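Local coordinates for protein dermonecrotic toxin (Pasteurella multocida, PDB 2EBF) that acts as a secreted dermonecrotic and mitogenic toxin, inducing bone resorption, and is associated with the severe progressive form of atrophic rhinitis in pigs, at residues E208-F213 / C254-N259; M270-S275 / N465-F470; Q411-Q416 / W424-A429. One frame throughout, in Å; residues are numbered along the deposited sequence.

Interaction 1 of 3, residues E208-F213 / C254-N259; sequences EDISVF and CRIIEN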
loop_
_atom_site.group_PDB
_atom_site.type_symbol
_atom_site.label_atom_id
_atom_site.label_comp_id
_atom_site.label_asym_id
_atom_site.label_seq_id
_atom_site.Cartn_x
_atom_site.Cartn_y
_atom_site.Cartn_z
ATOM N N GLU A 208 -23.308 -13.509 17.355
ATOM C CA GLU A 208 -23.435 -13.426 18.807
ATOM C C GLU A 208 -24.672 -14.166 19.328
ATOM O O GLU A 208 -24.592 -14.903 20.307
ATOM C CB GLU A 208 -23.448 -11.956 19.250
ATOM C CG GLU A 208 -23.575 -11.747 20.754
ATOM C CD GLU A 208 -23.274 -10.324 21.196
ATOM O OE1 GLU A 208 -23.310 -9.403 20.352
ATOM O OE2 GLU A 208 -23.002 -10.125 22.399
ATOM N N ASP A 209 -25.807 -13.959 18.666
ATOM C CA ASP A 209 -27.053 -14.618 19.044
ATOM C C ASP A 209 -27.555 -15.505 17.910
ATOM O O ASP A 209 -28.050 -15.019 16.894
ATOM C CB ASP A 209 -28.110 -13.577 19.431
ATOM C CG ASP A 209 -29.330 -14.190 20.103
ATOM O OD1 ASP A 209 -30.069 -13.430 20.757
ATOM O OD2 ASP A 209 -29.560 -15.416 19.988
ATOM N N ILE A 210 -27.437 -16.813 18.116
ATOM C CA ILE A 210 -27.852 -17.827 17.144
ATOM C C ILE A 210 -29.332 -17.746 16.712
ATOM O O ILE A 210 -29.682 -18.172 15.608
ATOM C CB ILE A 210 -27.474 -19.255 17.672
ATOM C CG1 ILE A 210 -25.966 -19.511 17.515
ATOM C CG2 ILE A 210 -28.273 -20.358 17.007
ATOM C CD1 ILE A 210 -25.343 -18.867 16.303
ATOM N N SER A 211 -30.182 -17.188 17.574
ATOM C CA SER A 211 -31.614 -17.036 17.285
ATOM C C SER A 211 -31.904 -16.202 16.034
ATOM O O SER A 211 -32.990 -16.290 15.465
ATOM C CB SER A 211 -32.357 -16.447 18.493
ATOM O OG SER A 211 -32.103 -15.059 18.635
ATOM N N VAL A 212 -30.928 -15.393 15.621
ATOM C CA VAL A 212 -31.013 -14.588 14.395
ATOM C C VAL A 212 -31.273 -15.466 13.160
ATOM O O VAL A 212 -31.842 -15.011 12.163
ATOM C CB VAL A 212 -29.729 -13.730 14.191
ATOM C CG1 VAL A 212 -29.857 -12.841 12.969
ATOM C CG2 VAL A 212 -29.468 -12.858 15.408
ATOM N N PHE A 213 -30.861 -16.729 13.238
ATOM C CA PHE A 213 -31.094 -17.682 12.155
ATOM C C PHE A 213 -32.566 -18.042 11.984
ATOM O O PHE A 213 -32.986 -18.453 10.903
ATOM C CB PHE A 213 -30.268 -18.946 12.370
ATOM C CG PHE A 213 -28.827 -18.784 12.018
ATOM C CD1 PHE A 213 -28.432 -18.664 10.689
ATOM C CD2 PHE A 213 -27.856 -18.757 13.012
ATOM C CE1 PHE A 213 -27.091 -18.512 10.354
ATOM C CE2 PHE A 213 -26.510 -18.610 12.686
ATOM C CZ PHE A 213 -26.129 -18.487 11.355
ATOM N N CYS A 254 -15.624 -24.017 12.812
ATOM C CA CYS A 254 -16.867 -23.416 13.268
ATOM C C CYS A 254 -17.274 -24.102 14.557
ATOM O O CYS A 254 -17.318 -25.334 14.623
ATOM C CB CYS A 254 -17.971 -23.585 12.227
ATOM S SG CYS A 254 -17.638 -22.821 10.644
ATOM N N ARG A 255 -17.550 -23.305 15.585
ATOM C CA ARG A 255 -17.989 -23.845 16.862
ATOM C C ARG A 255 -19.054 -22.965 17.501
ATOM O O ARG A 255 -18.985 -21.734 17.423
ATOM C CB ARG A 255 -16.810 -24.017 17.821
ATOM C CG ARG A 255 -17.022 -25.129 18.846
ATOM C CD ARG A 255 -16.027 -25.067 19.994
ATOM N NE ARG A 255 -14.638 -25.175 19.548
ATOM C CZ ARG A 255 -13.584 -25.189 20.361
ATOM N NH1 ARG A 255 -13.749 -25.110 21.678
ATOM N NH2 ARG A 255 -12.359 -25.283 19.855
ATOM N N ILE A 256 -20.044 -23.610 18.119
ATOM C CA ILE A 256 -21.048 -22.910 18.917
ATOM C C ILE A 256 -20.739 -23.094 20.397
ATOM O O ILE A 256 -20.537 -24.216 20.865
ATOM C CB ILE A 256 -22.493 -23.384 18.609
ATOM C CG1 ILE A 256 -22.834 -23.137 17.137
ATOM C CG2 ILE A 256 -23.506 -22.666 19.514
ATOM C CD1 ILE A 256 -24.026 -23.929 16.635
ATOM N N ILE A 257 -20.680 -21.979 21.120
ATOM C CA ILE A 257 -20.548 -21.997 22.568
ATOM C C ILE A 257 -21.584 -21.046 23.147
ATOM O O ILE A 257 -21.583 -19.856 22.828
ATOM C CB ILE A 257 -19.124 -21.598 23.044
ATOM C CG1 ILE A 257 -18.104 -22.670 22.645
ATOM C CG2 ILE A 257 -19.101 -21.370 24.561
ATOM C CD1 ILE A 257 -16.672 -22.381 23.071
ATOM N N GLU A 258 -22.475 -21.592 23.977
ATOM C CA GLU A 258 -23.486 -20.812 24.690
ATOM C C GLU A 258 -24.201 -19.800 23.792
ATOM O O GLU A 258 -24.119 -18.592 24.022
ATOM C CB GLU A 258 -22.868 -20.101 25.903
ATOM C CG GLU A 258 -22.543 -21.012 27.081
ATOM C CD GLU A 258 -22.141 -20.234 28.325
ATOM O OE1 GLU A 258 -22.848 -20.343 29.354
ATOM O OE2 GLU A 258 -21.125 -19.504 28.271
ATOM N N ASN A 259 -24.883 -20.298 22.761
ATOM C CA ASN A 259 -25.729 -19.463 21.891
ATOM C C ASN A 259 -24.979 -18.543 20.910
ATOM O O ASN A 259 -25.599 -17.757 20.189
ATOM C CB ASN A 259 -26.746 -18.666 22.729
ATOM C CG ASN A 259 -27.898 -18.119 21.900
ATOM O OD1 ASN A 259 -28.092 -16.904 21.821
ATOM N ND2 ASN A 259 -28.663 -19.011 21.277
#
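Ile210 meets the backbone carbonyl of Asn259 with both its N-H and its side chain. The Ile210 N donates to Asn259 O at 2.9 Å with an N-H...O angle of 155°; the donor sits only 18° out of the carbonyl plane. From there the isoleucine side chain runs on past the same carbonyl. Its CB lies 3.5 Å from Asn259 O, and CG1, the nearest of its carbons, comes to 3.2 Å of that oxygen. With CG1 anti to the carbonyl carbon of its own residue (chi1 -76°), the longer branch leads toward the strand at 254-257, where CG1 reaches Ile256 CG2 at 4.5 Å, a loose apolar touch. The tip, CD1, is 4.0 Å from Asn259 O and also lies at the edge of the Phe213 ring, in its plane. Glu258 and Asn259 form the two-residue turn, close to type I', of a beta hairpin whose strands 254-257 and 260-263 belong to a three-stranded antiparallel sheet in the C2 region of the toxin. Strand 205-207 is the other edge of this sheet, so the loop that leaves it folds back beside the hairpin turn. Leu261 on the middle strand and Leu238 on helix 234-248 each touch both Ile210 and Ile256. Next to Ile210, Asp209 OD2 accepts from Ser211 N at 3.1 Å, an Asx turn in which the N-H arrives from above the carboxylate plane. Glu208 O stands 3.0 Å from Asn259 O, two acceptors side by side, and Glu208 O takes a hydrogen bond from Ser260 OG.

Interaction 2 of 3, residues M270-S275 / N465-F470; sequences MFYSIS and NSVPPF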
loop_
_atom_site.group_PDB
_atom_site.type_symbol
_atom_site.label_atom_id
_atom_site.label_comp_id
_atom_site.label_asym_id
_atom_site.label_seq_id
_atom_site.Cartn_x
_atom_site.Cartn_y
_atom_site.Cartn_z
ATOM N N MET A 270 -14.897 -19.812 2.077
ATOM C CA MET A 270 -16.193 -20.470 2.023
ATOM C C MET A 270 -16.866 -20.300 0.667
ATOM O O MET A 270 -17.399 -21.264 0.118
ATOM C CB MET A 270 -17.099 -19.952 3.133
ATOM C CG MET A 270 -16.605 -20.303 4.507
ATOM S SD MET A 270 -17.889 -19.985 5.718
ATOM C CE MET A 270 -17.103 -20.617 7.192
ATOM N N PHE A 271 -16.821 -19.087 0.125
ATOM C CA PHE A 271 -17.465 -18.784 -1.152
ATOM C C PHE A 271 -16.953 -19.648 -2.305
ATOM O O PHE A 271 -17.735 -20.076 -3.158
ATOM C CB PHE A 271 -17.302 -17.308 -1.507
ATOM C CG PHE A 271 -17.963 -16.917 -2.799
ATOM C CD1 PHE A 271 -19.269 -16.434 -2.808
ATOM C CD2 PHE A 271 -17.284 -17.034 -4.008
ATOM C CE1 PHE A 271 -19.887 -16.069 -4.001
ATOM C CE2 PHE A 271 -17.893 -16.672 -5.210
ATOM C CZ PHE A 271 -19.201 -16.187 -5.202
ATOM N N TYR A 272 -15.645 -19.891 -2.332
ATOM C CA TYR A 272 -15.029 -20.640 -3.434
ATOM C C TYR A 272 -14.987 -22.153 -3.214
ATOM O O TYR A 272 -14.687 -22.904 -4.141
ATOM C CB TYR A 272 -13.638 -20.074 -3.769
ATOM C CG TYR A 272 -13.719 -18.796 -4.575
ATOM C CD1 TYR A 272 -13.354 -17.559 -4.024
ATOM C CD2 TYR A 272 -14.199 -18.818 -5.885
ATOM C CE1 TYR A 272 -13.451 -16.384 -4.779
ATOM C CE2 TYR A 272 -14.304 -17.653 -6.637
ATOM C CZ TYR A 272 -13.929 -16.444 -6.082
ATOM O OH TYR A 272 -14.036 -15.311 -6.854
ATOM N N SER A 273 -15.307 -22.594 -2.003
ATOM C CA SER A 273 -15.361 -24.020 -1.693
ATOM C C SER A 273 -16.785 -24.535 -1.426
ATOM O O SER A 273 -16.986 -25.743 -1.275
ATOM C CB SER A 273 -14.425 -24.367 -0.521
ATOM O OG SER A 273 -14.797 -23.680 0.666
ATOM N N ILE A 274 -17.765 -23.631 -1.377
ATOM C CA ILE A 274 -19.150 -24.010 -1.072
ATOM C C ILE A 274 -20.149 -23.455 -2.099
ATOM O O ILE A 274 -20.345 -22.241 -2.198
ATOM C CB ILE A 274 -19.552 -23.608 0.377
ATOM C CG1 ILE A 274 -18.666 -24.324 1.404
ATOM C CG2 ILE A 274 -21.020 -23.914 0.639
ATOM C CD1 ILE A 274 -18.684 -23.706 2.798
ATOM N N SER A 275 -20.769 -24.364 -2.860
ATOM C CA SER A 275 -21.774 -24.016 -3.875
ATOM C C SER A 275 -22.501 -25.283 -4.346
ATOM O O SER A 275 -22.122 -26.383 -3.942
ATOM C CB SER A 275 -21.118 -23.314 -5.068
ATOM O OG SER A 275 -20.567 -24.262 -5.960
ATOM N N ASN A 465 -10.459 -10.415 -0.652
ATOM C CA ASN A 465 -11.087 -9.478 -1.606
ATOM C C ASN A 465 -11.337 -10.107 -2.988
ATOM O O ASN A 465 -11.456 -9.400 -4.000
ATOM C CB ASN A 465 -10.255 -8.185 -1.722
ATOM C CG ASN A 465 -11.106 -6.940 -1.982
ATOM O OD1 ASN A 465 -10.571 -5.843 -2.234
ATOM N ND2 ASN A 465 -12.418 -7.089 -1.906
ATOM N N SER A 466 -11.429 -11.440 -3.018
ATOM C CA SER A 466 -11.516 -12.193 -4.278
ATOM C C SER A 466 -12.929 -12.547 -4.753
ATOM O O SER A 466 -13.091 -13.111 -5.846
ATOM C CB SER A 466 -10.676 -13.466 -4.184
ATOM O OG SER A 466 -11.193 -14.340 -3.200
ATOM N N VAL A 467 -13.941 -12.216 -3.952
ATOM C CA VAL A 467 -15.335 -12.543 -4.277
ATOM C C VAL A 467 -15.977 -11.419 -5.098
ATOM O O VAL A 467 -15.851 -10.246 -4.748
ATOM C CB VAL A 467 -16.151 -12.847 -2.989
ATOM C CG1 VAL A 467 -17.654 -13.014 -3.280
ATOM C CG2 VAL A 467 -15.610 -14.091 -2.315
ATOM N N PRO A 468 -16.654 -11.771 -6.209
ATOM C CA PRO A 468 -17.377 -10.771 -7.003
ATOM C C PRO A 468 -18.502 -10.082 -6.198
ATOM O O PRO A 468 -18.880 -10.577 -5.135
ATOM C CB PRO A 468 -17.930 -11.589 -8.182
ATOM C CG PRO A 468 -17.927 -13.002 -7.701
ATOM C CD PRO A 468 -16.759 -13.121 -6.792
ATOM N N PRO A 469 -19.045 -8.954 -6.698
ATOM C CA PRO A 469 -18.779 -8.346 -8.000
ATOM C C PRO A 469 -17.495 -7.526 -8.053
ATOM O O PRO A 469 -17.158 -6.819 -7.095
ATOM C CB PRO A 469 -19.995 -7.449 -8.220
ATOM C CG PRO A 469 -20.447 -7.080 -6.855
ATOM C CD PRO A 469 -20.031 -8.179 -5.920
ATOM N N PHE A 470 -16.791 -7.637 -9.176
ATOM C CA PHE A 470 -15.657 -6.777 -9.478
ATOM C C PHE A 470 -16.145 -5.581 -10.304
ATOM O O PHE A 470 -15.650 -5.323 -11.400
ATOM C CB PHE A 470 -14.576 -7.567 -10.225
ATOM C CG PHE A 470 -13.752 -8.465 -9.338
ATOM C CD1 PHE A 470 -12.545 -8.017 -8.798
ATOM C CD2 PHE A 470 -14.179 -9.756 -9.038
ATOM C CE1 PHE A 470 -11.775 -8.853 -7.968
ATOM C CE2 PHE A 470 -13.418 -10.594 -8.216
ATOM C CZ PHE A 470 -12.218 -10.138 -7.678
#
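The carboxyl-terminal part of helix 267-273 meets the loop between strand 456-461 and helix 473-490 in the C2 region, Phe271 and Tyr272 packing against Ser466, Val467 and Pro468. This loop follows an edge strand of the six-stranded mixed sheet, so the contact joins the short helix to the rim of that alpha/beta unit. Phe271 offers its ring as a platform: Val467 CG1 sits over the centre of one face, 3.7 Å from the centroid and only 8° off the ring normal, a CH-pi contact. The other valine methyl, CG2, packs against Phe271 CB and CG, 3.7 Å from CG. The two neighbouring rings meet edge to face, with Phe271 CD2 over the Tyr272 face and Tyr272 CE2 in the plane of the Phe271 ring. Pro468 CD reaches both aromatics, at 4.0 Å from Phe271 CE2 and 3.5 Å from Tyr272 OH. Ser466 OG approaches the tyrosine at its edge, 3.4 Å from Tyr272 CE1, while hydrogen-bonded to Ser463 O. Lys475 of helix 473-490 helps hold the loop, its NZ hydrogen-bonded to the carbonyl oxygens of Asn465 and Val467. The polar link across the contact is short: Tyr272 OH donates to Ser466 O at 2.6 Å, arriving at a C=O...O angle of 141° and tilted 34° from the carbonyl plane.

Interaction 3 of 3, residues Q411-Q416 / W424-A429; sequences QQEISQ and WKTLDA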
loop_
_atom_site.group_PDB
_atom_site.type_symbol
_atom_site.label_atom_id
_atom_site.label_comp_id
_atom_site.label_asym_id
_atom_site.label_seq_id
_atom_site.Cartn_x
_atom_site.Cartn_y
_atom_site.Cartn_z
ATOM N N GLN A 411 -2.171 -23.924 -0.247
ATOM C CA GLN A 411 -0.790 -24.271 -0.619
ATOM C C GLN A 411 -0.311 -25.547 0.085
ATOM O O GLN A 411 0.287 -26.422 -0.541
ATOM C CB GLN A 411 0.193 -23.098 -0.408
ATOM C CG GLN A 411 0.412 -22.630 1.044
ATOM C CD GLN A 411 1.148 -21.281 1.163
ATOM O OE1 GLN A 411 1.164 -20.668 2.234
ATOM N NE2 GLN A 411 1.751 -20.822 0.071
ATOM N N GLN A 412 -0.609 -25.651 1.373
ATOM C CA GLN A 412 -0.290 -26.839 2.160
ATOM C C GLN A 412 -1.036 -28.063 1.621
ATOM O O GLN A 412 -0.444 -29.123 1.452
ATOM C CB GLN A 412 -0.628 -26.583 3.628
ATOM C CG GLN A 412 -0.365 -27.741 4.592
ATOM C CD GLN A 412 -0.940 -27.479 5.989
ATOM O OE1 GLN A 412 -1.075 -28.398 6.803
ATOM N NE2 GLN A 412 -1.286 -26.215 6.268
ATOM N N GLU A 413 -2.327 -27.901 1.340
ATOM C CA GLU A 413 -3.147 -28.981 0.784
ATOM C C GLU A 413 -2.694 -29.420 -0.616
ATOM O O GLU A 413 -2.767 -30.606 -0.952
ATOM C CB GLU A 413 -4.627 -28.597 0.782
ATOM C CG GLU A 413 -5.280 -28.661 2.170
ATOM C CD GLU A 413 -6.782 -28.398 2.153
ATOM O OE1 GLU A 413 -7.443 -28.663 1.125
ATOM O OE2 GLU A 413 -7.305 -27.929 3.183
ATOM N N ILE A 414 -2.223 -28.471 -1.424
ATOM C CA ILE A 414 -1.631 -28.806 -2.722
ATOM C C ILE A 414 -0.413 -29.693 -2.521
ATOM O O ILE A 414 -0.277 -30.738 -3.163
ATOM C CB ILE A 414 -1.247 -27.546 -3.537
ATOM C CG1 ILE A 414 -2.510 -26.868 -4.071
ATOM C CG2 ILE A 414 -0.284 -27.910 -4.678
ATOM C CD1 ILE A 414 -2.290 -25.462 -4.606
ATOM N N SER A 415 0.458 -29.272 -1.608
ATOM C CA SER A 415 1.634 -30.048 -1.250
ATOM C C SER A 415 1.228 -31.445 -0.778
ATOM O O SER A 415 1.879 -32.431 -1.113
ATOM C CB SER A 415 2.436 -29.314 -0.177
ATOM O OG SER A 415 3.674 -29.953 0.043
ATOM N N GLN A 416 0.129 -31.521 -0.028
ATOM C CA GLN A 416 -0.455 -32.797 0.383
ATOM C C GLN A 416 -0.905 -33.663 -0.797
ATOM O O GLN A 416 -0.600 -34.860 -0.843
ATOM C CB GLN A 416 -1.620 -32.569 1.346
ATOM C CG GLN A 416 -1.305 -32.878 2.801
ATOM C CD GLN A 416 -0.582 -31.762 3.535
ATOM O OE1 GLN A 416 -1.087 -31.242 4.532
ATOM N NE2 GLN A 416 0.606 -31.396 3.057
ATOM N N TRP A 424 -6.725 -32.957 1.622
ATOM C CA TRP A 424 -6.879 -31.819 0.709
ATOM C C TRP A 424 -8.345 -31.609 0.317
ATOM O O TRP A 424 -8.657 -31.338 -0.844
ATOM C CB TRP A 424 -5.986 -31.973 -0.534
ATOM C CG TRP A 424 -6.126 -33.290 -1.265
ATOM C CD1 TRP A 424 -5.585 -34.489 -0.901
ATOM C CD2 TRP A 424 -6.838 -33.528 -2.489
ATOM N NE1 TRP A 424 -5.917 -35.461 -1.815
ATOM C CE2 TRP A 424 -6.685 -34.900 -2.801
ATOM C CE3 TRP A 424 -7.586 -32.717 -3.358
ATOM C CZ2 TRP A 424 -7.255 -35.477 -3.936
ATOM C CZ3 TRP A 424 -8.151 -33.293 -4.492
ATOM C CH2 TRP A 424 -7.985 -34.663 -4.767
ATOM N N LYS A 425 -9.236 -31.714 1.304
ATOM C CA LYS A 425 -10.681 -31.621 1.069
ATOM C C LYS A 425 -11.119 -30.233 0.589
ATOM O O LYS A 425 -11.962 -30.119 -0.305
ATOM C CB LYS A 425 -11.483 -32.045 2.315
ATOM C CG LYS A 425 -11.239 -33.478 2.817
ATOM C CD LYS A 425 -11.829 -34.543 1.890
ATOM C CE LYS A 425 -11.526 -35.969 2.377
ATOM N NZ LYS A 425 -12.223 -36.303 3.660
ATOM N N THR A 426 -10.552 -29.184 1.184
ATOM C CA THR A 426 -10.845 -27.806 0.756
ATOM C C THR A 426 -10.406 -27.576 -0.688
ATOM O O THR A 426 -11.173 -27.068 -1.510
ATOM C CB THR A 426 -10.194 -26.763 1.686
ATOM O OG1 THR A 426 -10.627 -27.001 3.030
ATOM C CG2 THR A 426 -10.590 -25.343 1.278
ATOM N N LEU A 427 -9.177 -27.978 -0.990
ATOM C CA LEU A 427 -8.681 -28.007 -2.365
ATOM C C LEU A 427 -9.650 -28.752 -3.301
ATOM O O LEU A 427 -10.053 -28.221 -4.348
ATOM C CB LEU A 427 -7.279 -28.631 -2.401
ATOM C CG LEU A 427 -6.578 -28.830 -3.758
ATOM C CD1 LEU A 427 -6.389 -27.498 -4.488
ATOM C CD2 LEU A 427 -5.249 -29.562 -3.590
ATOM N N ASP A 428 -10.047 -29.961 -2.900
ATOM C CA ASP A 428 -10.961 -30.797 -3.680
ATOM C C ASP A 428 -12.274 -30.071 -3.961
ATOM O O ASP A 428 -12.742 -30.037 -5.105
ATOM C CB ASP A 428 -11.218 -32.121 -2.944
ATOM C CG ASP A 428 -11.978 -33.134 -3.788
ATOM O OD1 ASP A 428 -11.727 -33.230 -5.013
ATOM O OD2 ASP A 428 -12.831 -33.849 -3.220
ATOM N N ALA A 429 -12.852 -29.476 -2.917
ATOM C CA ALA A 429 -14.080 -28.703 -3.044
ATOM C C ALA A 429 -13.882 -27.523 -3.984
ATOM O O ALA A 429 -14.737 -27.237 -4.834
ATOM C CB ALA A 429 -14.538 -28.212 -1.681
#
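Glu413 on helix 407-418 supplies the polar part of its contact with the start of helix 425-434. Its OE1 accepts a hydrogen bond from Leu427 N at 2.8 Å, and the bond is nearly straight, with an N-H...O angle of 175°; the N-H meets OE1 almost along the C-O axis of the carboxylate. The glutamate gets there by stretching out: CG is anti to its own carbonyl carbon and the chain stays extended beyond it (chi2 -175°), so the group reaches from one helix to the other.

Van der Waals contacts line the same side chain. Its CB lies 3.9 Å from CB of Trp424, the residue at the N-cap position, and CG and CD run alongside Trp424 CA. At the tip, OE1 lies 3.4 Å from Thr426 CB and 3.5 Å from Leu427 CB, with the threonine side chain crossing the glutamate at about a right angle. Trp424 CB also comes within 3.5 Å of Glu413 O, while its indole turns away to meet Phe417 edge-to-face.

The apolar part is made by Ile414 and Leu427. Leu427 CD2 touches Ile414 CG1 at 3.9 Å, again with the two side chains roughly perpendicular. Ile414 packs helix 407-418 on strand 456-461, the edge of the six-stranded mixed sheet, through Phe457 and Ala459; Leu427 packs helix 425-434 on Leu447 of helix 442-452. The local helix segments cross at -95°. Leu427 N belongs to the first turn of its helix, where no earlier helical carbonyl can accept it. The carboxylate takes that role, and the partly positive amino end of helix 425-434 probably favours the ionised form of Glu413.

How the interactions relate
All three contacts lie in the C2 region of this C-terminal fragment. Interaction 1 closes first along the chain; interaction 2 then joins 270-275 to 465-470, and the adjacent helices of interaction 3 fall within the long span between those two segments. Interactions 2 and 3 have centres about 17 Å apart and touch where Ser273 O meets Ala429 CB at 3.5 Å. Interaction 1 is about 24 Å from interaction 2, centre to centre, yet Cys254 SG reaches Met270 CE at 4.1 Å. Segment 270-275 thus touches strand 254-257 through Met270 and helix 425-434 through Ser273, and so lies between these two parts of the C2 region.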